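Long-range contact in SAHS4 (PDB 5Z4G), which probably acts as a secreted, heat-soluble molecular shield during water shortage in a tardigrade, and binds zinc ions: residues Lys27-Asn37 and Val150-Ala161. Sequence-based numbering, arbitrary orientation.
Sequences KWESIDGTPEN and VTGKRWYKKIHA
Glu29 and Lys157 form a hydrogen-bonded antiparallel pair, joined by Glu29 N to Lys157 O at 2.8 Å and by the reciprocal bond. Ile31 N then reaches Trp155 O, after which the chain leaves strand 150-159 in a loop through residues 32-34. It returns at Glu36, whose N and O both bond Lys153 in a single bridge. Beyond it the Asn37 amide, its plane aimed at Thr151 O, donates a nearly straight bond from ND2 (2.9 Å, 167°).

At the opposite end, the extended Lys27 chain passes slantwise over Ile159, with CG and CD against its CD1, and brings NZ to the C-terminal carboxylate, a salt bridge of 2.8 Å to Ala161 OXT.

Among apolar contacts, Trp28 CB meets Tyr156 CB at 3.7 Å. Lys158 crosses the indole obliquely, its CG over one face, and the bend at chi3 (-80°) brings CE to 3.6 Å from Trp28 CH2, its long aliphatic part suiting a broad indole.

Arg154 stretches out along Pro35 CG, and Ser30 CB, small enough to fit, sits 3.4 Å above the guanidinium centre. Arg154 NH1 donates to Thr61 OG1 and to Tyr156 OH (3.2 Å), a hydroxyl also hydrogen-bonded to Gln143 OE1, while waters link NE and NH2 to Gly33 O. A leucine in place of this arginine would probably deprive Tyr156 OH and Thr61 OG1 of this donor and leave the two waters without the NE and NH2 groups that tie Gly33 O to the strand.

Pairing of first and last strands closes the barrel of the fatty-acid-binding protein fold, and Arg154 with Tyr156 recalls the Arg-x-Tyr pair that holds the lipid carboxylate in many relatives.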
# COMPACT_ATOMS: atom_id res chain seq x y z
N LYS A 27 0.68 6.87 -10.67
CA LYS A 27 0.98 5.45 -10.83
C LYS A 27 2.45 5.21 -10.51
O LYS A 27 3.30 6.02 -10.84
CB LYS A 27 0.63 4.97 -12.23
CG LYS A 27 0.53 3.45 -12.33
CD LYS A 27 0.19 3.02 -13.73
CE LYS A 27 -0.13 1.53 -13.77
NZ LYS A 27 -0.60 1.10 -15.11
N TRP A 28 2.73 4.08 -9.87
CA TRP A 28 4.01 3.81 -9.24
C TRP A 28 4.46 2.39 -9.53
O TRP A 28 3.65 1.46 -9.50
CB TRP A 28 3.87 3.99 -7.72
CG TRP A 28 3.39 5.36 -7.33
CD1 TRP A 28 2.10 5.74 -7.04
CD2 TRP A 28 4.19 6.54 -7.22
NE1 TRP A 28 2.06 7.09 -6.74
CE2 TRP A 28 3.33 7.60 -6.83
CE3 TRP A 28 5.57 6.80 -7.37
CZ2 TRP A 28 3.81 8.91 -6.60
CZ3 TRP A 28 6.05 8.10 -7.15
CH2 TRP A 28 5.16 9.14 -6.77
N GLU A 29 5.75 2.22 -9.80
CA GLU A 29 6.34 0.89 -10.02
C GLU A 29 7.39 0.62 -8.96
O GLU A 29 8.28 1.45 -8.74
CB GLU A 29 6.96 0.81 -11.42
CG GLU A 29 7.69 -0.50 -11.69
CD GLU A 29 8.53 -0.45 -12.95
OE1 GLU A 29 9.61 -1.08 -12.98
OE2 GLU A 29 8.13 0.23 -13.92
N SER A 30 7.29 -0.53 -8.30
CA SER A 30 8.27 -0.91 -7.28
C SER A 30 9.67 -0.98 -7.89
O SER A 30 9.85 -1.47 -9.02
CB SER A 30 7.88 -2.23 -6.61
OG SER A 30 7.84 -3.29 -7.54
N ILE A 31 10.64 -0.45 -7.16
CA ILE A 31 12.03 -0.53 -7.63
C ILE A 31 12.54 -1.97 -7.52
O ILE A 31 11.97 -2.77 -6.78
CB ILE A 31 12.96 0.47 -6.90
CG1 ILE A 31 13.19 0.05 -5.44
CG2 ILE A 31 12.40 1.88 -7.02
CD1 ILE A 31 14.44 0.65 -4.82
N ASP A 32 13.60 -2.29 -8.25
CA ASP A 32 14.20 -3.63 -8.19
C ASP A 32 14.61 -4.00 -6.77
O ASP A 32 15.11 -3.16 -6.03
CB ASP A 32 15.40 -3.73 -9.13
CG ASP A 32 15.00 -3.95 -10.59
OD1 ASP A 32 13.79 -3.97 -10.93
OD2 ASP A 32 15.91 -4.11 -11.43
N GLY A 33 14.36 -5.25 -6.39
CA GLY A 33 14.79 -5.75 -5.09
C GLY A 33 13.67 -5.82 -4.07
O GLY A 33 12.51 -5.55 -4.38
N THR A 34 14.05 -6.21 -2.86
CA THR A 34 13.12 -6.41 -1.75
C THR A 34 13.09 -5.17 -0.85
O THR A 34 14.05 -4.41 -0.84
CB THR A 34 13.51 -7.64 -0.91
OG1 THR A 34 14.90 -7.58 -0.57
CG2 THR A 34 13.23 -8.92 -1.69
N PRO A 35 11.98 -4.96 -0.10
CA PRO A 35 11.92 -3.82 0.81
C PRO A 35 13.07 -3.82 1.82
O PRO A 35 13.59 -4.88 2.17
CB PRO A 35 10.60 -4.04 1.54
CG PRO A 35 9.76 -4.73 0.52
CD PRO A 35 10.71 -5.70 -0.12
N GLU A 36 13.48 -2.62 2.24
CA GLU A 36 14.41 -2.47 3.36
C GLU A 36 13.84 -3.18 4.59
O GLU A 36 12.65 -3.04 4.89
CB GLU A 36 14.66 -1.00 3.67
CG GLU A 36 16.06 -0.50 3.34
CD GLU A 36 16.42 0.79 4.06
OE1 GLU A 36 17.03 1.68 3.42
OE2 GLU A 36 16.10 0.93 5.26
N ASN A 37 14.70 -3.96 5.25
CA ASN A 37 14.33 -4.74 6.44
C ASN A 37 13.29 -5.86 6.18
O ASN A 37 12.62 -6.33 7.11
CB ASN A 37 13.89 -3.80 7.58
CG ASN A 37 14.17 -4.37 8.96
OD1 ASN A 37 15.16 -5.07 9.17
ND2 ASN A 37 13.30 -4.04 9.91
N VAL A 150 7.77 -4.33 13.80
CA VAL A 150 8.85 -4.26 12.80
C VAL A 150 8.43 -3.45 11.59
O VAL A 150 7.30 -3.59 11.11
CB VAL A 150 9.40 -5.66 12.42
CG1 VAL A 150 10.45 -5.58 11.32
CG2 VAL A 150 10.05 -6.30 13.65
N THR A 151 9.35 -2.61 11.13
CA THR A 151 9.12 -1.70 10.02
C THR A 151 9.92 -2.12 8.80
O THR A 151 11.13 -2.36 8.88
CB THR A 151 9.47 -0.26 10.42
OG1 THR A 151 8.64 0.13 11.52
CG2 THR A 151 9.24 0.71 9.28
N GLY A 152 9.23 -2.22 7.67
CA GLY A 152 9.85 -2.35 6.36
C GLY A 152 9.61 -1.11 5.53
O GLY A 152 8.71 -0.33 5.81
N LYS A 153 10.44 -0.90 4.51
CA LYS A 153 10.28 0.26 3.63
C LYS A 153 10.49 -0.16 2.20
O LYS A 153 11.47 -0.83 1.88
CB LYS A 153 11.27 1.39 4.00
CG LYS A 153 11.19 1.88 5.44
CD LYS A 153 12.35 2.79 5.80
CE LYS A 153 12.30 3.18 7.27
NZ LYS A 153 13.15 4.36 7.56
N ARG A 154 9.55 0.21 1.34
CA ARG A 154 9.66 -0.07 -0.08
C ARG A 154 9.60 1.21 -0.89
O ARG A 154 8.83 2.12 -0.58
CB ARG A 154 8.53 -0.99 -0.51
CG ARG A 154 8.82 -1.72 -1.79
CD ARG A 154 7.65 -2.59 -2.13
NE ARG A 154 8.04 -3.59 -3.11
CZ ARG A 154 7.18 -4.26 -3.86
NH1 ARG A 154 5.88 -4.00 -3.78
NH2 ARG A 154 7.63 -5.17 -4.72
N TRP A 155 10.42 1.27 -1.94
CA TRP A 155 10.47 2.43 -2.82
C TRP A 155 9.87 2.16 -4.19
O TRP A 155 10.00 1.05 -4.72
CB TRP A 155 11.90 2.96 -2.95
CG TRP A 155 12.40 3.59 -1.69
CD1 TRP A 155 12.36 4.91 -1.36
CD2 TRP A 155 13.00 2.91 -0.57
NE1 TRP A 155 12.91 5.11 -0.11
CE2 TRP A 155 13.31 3.90 0.40
CE3 TRP A 155 13.32 1.57 -0.30
CZ2 TRP A 155 13.91 3.59 1.62
CZ3 TRP A 155 13.92 1.26 0.92
CH2 TRP A 155 14.21 2.27 1.87
N TYR A 156 9.23 3.19 -4.73
CA TYR A 156 8.58 3.13 -6.04
C TYR A 156 9.00 4.35 -6.86
O TYR A 156 9.30 5.40 -6.29
CB TYR A 156 7.05 3.18 -5.91
CG TYR A 156 6.42 2.02 -5.16
CD1 TYR A 156 6.49 1.93 -3.76
CD2 TYR A 156 5.70 1.04 -5.85
CE1 TYR A 156 5.92 0.87 -3.09
CE2 TYR A 156 5.12 -0.03 -5.18
CZ TYR A 156 5.22 -0.10 -3.79
OH TYR A 156 4.65 -1.13 -3.07
N LYS A 157 8.98 4.19 -8.18
CA LYS A 157 9.21 5.27 -9.14
C LYS A 157 7.92 5.58 -9.85
O LYS A 157 7.16 4.66 -10.20
CB LYS A 157 10.27 4.86 -10.18
CG LYS A 157 11.70 4.77 -9.66
CD LYS A 157 12.29 6.09 -9.19
CE LYS A 157 12.68 7.04 -10.31
NZ LYS A 157 13.39 8.23 -9.77
N LYS A 158 7.66 6.87 -10.07
CA LYS A 158 6.45 7.28 -10.80
C LYS A 158 6.54 6.85 -12.25
O LYS A 158 7.60 6.96 -12.89
CB LYS A 158 6.23 8.78 -10.71
CG LYS A 158 4.86 9.24 -11.19
CD LYS A 158 4.69 10.74 -11.09
CE LYS A 158 4.35 11.16 -9.68
NZ LYS A 158 3.99 12.61 -9.65
N ILE A 159 5.42 6.33 -12.75
CA ILE A 159 5.34 5.89 -14.15
C ILE A 159 4.09 6.47 -14.82
O ILE A 159 3.12 6.78 -14.14
CB ILE A 159 5.36 4.34 -14.28
CG1 ILE A 159 4.24 3.69 -13.45
CG2 ILE A 159 6.75 3.80 -13.91
CD1 ILE A 159 3.97 2.23 -13.73
N HIS A 160 4.12 6.62 -16.14
CA HIS A 160 2.95 7.17 -16.85
C HIS A 160 1.80 6.17 -16.96
O HIS A 160 0.63 6.55 -16.90
CB HIS A 160 3.34 7.67 -18.24
CG HIS A 160 4.26 8.85 -18.21
ND1 HIS A 160 5.52 8.83 -18.76
CD2 HIS A 160 4.10 10.09 -17.68
CE1 HIS A 160 6.10 10.01 -18.57
NE2 HIS A 160 5.25 10.79 -17.92
N ALA A 161 2.16 4.89 -17.11
CA ALA A 161 1.21 3.80 -17.35
C ALA A 161 1.97 2.50 -17.19
O ALA A 161 3.21 2.51 -17.21
CB ALA A 161 0.62 3.89 -18.75
OXT ALA A 161 1.36 1.42 -17.07
O HOH W 1 1.53 8.64 -12.78
O HOH W 2 10.97 -3.13 -4.11
O HOH W 3 10.04 -6.33 -3.47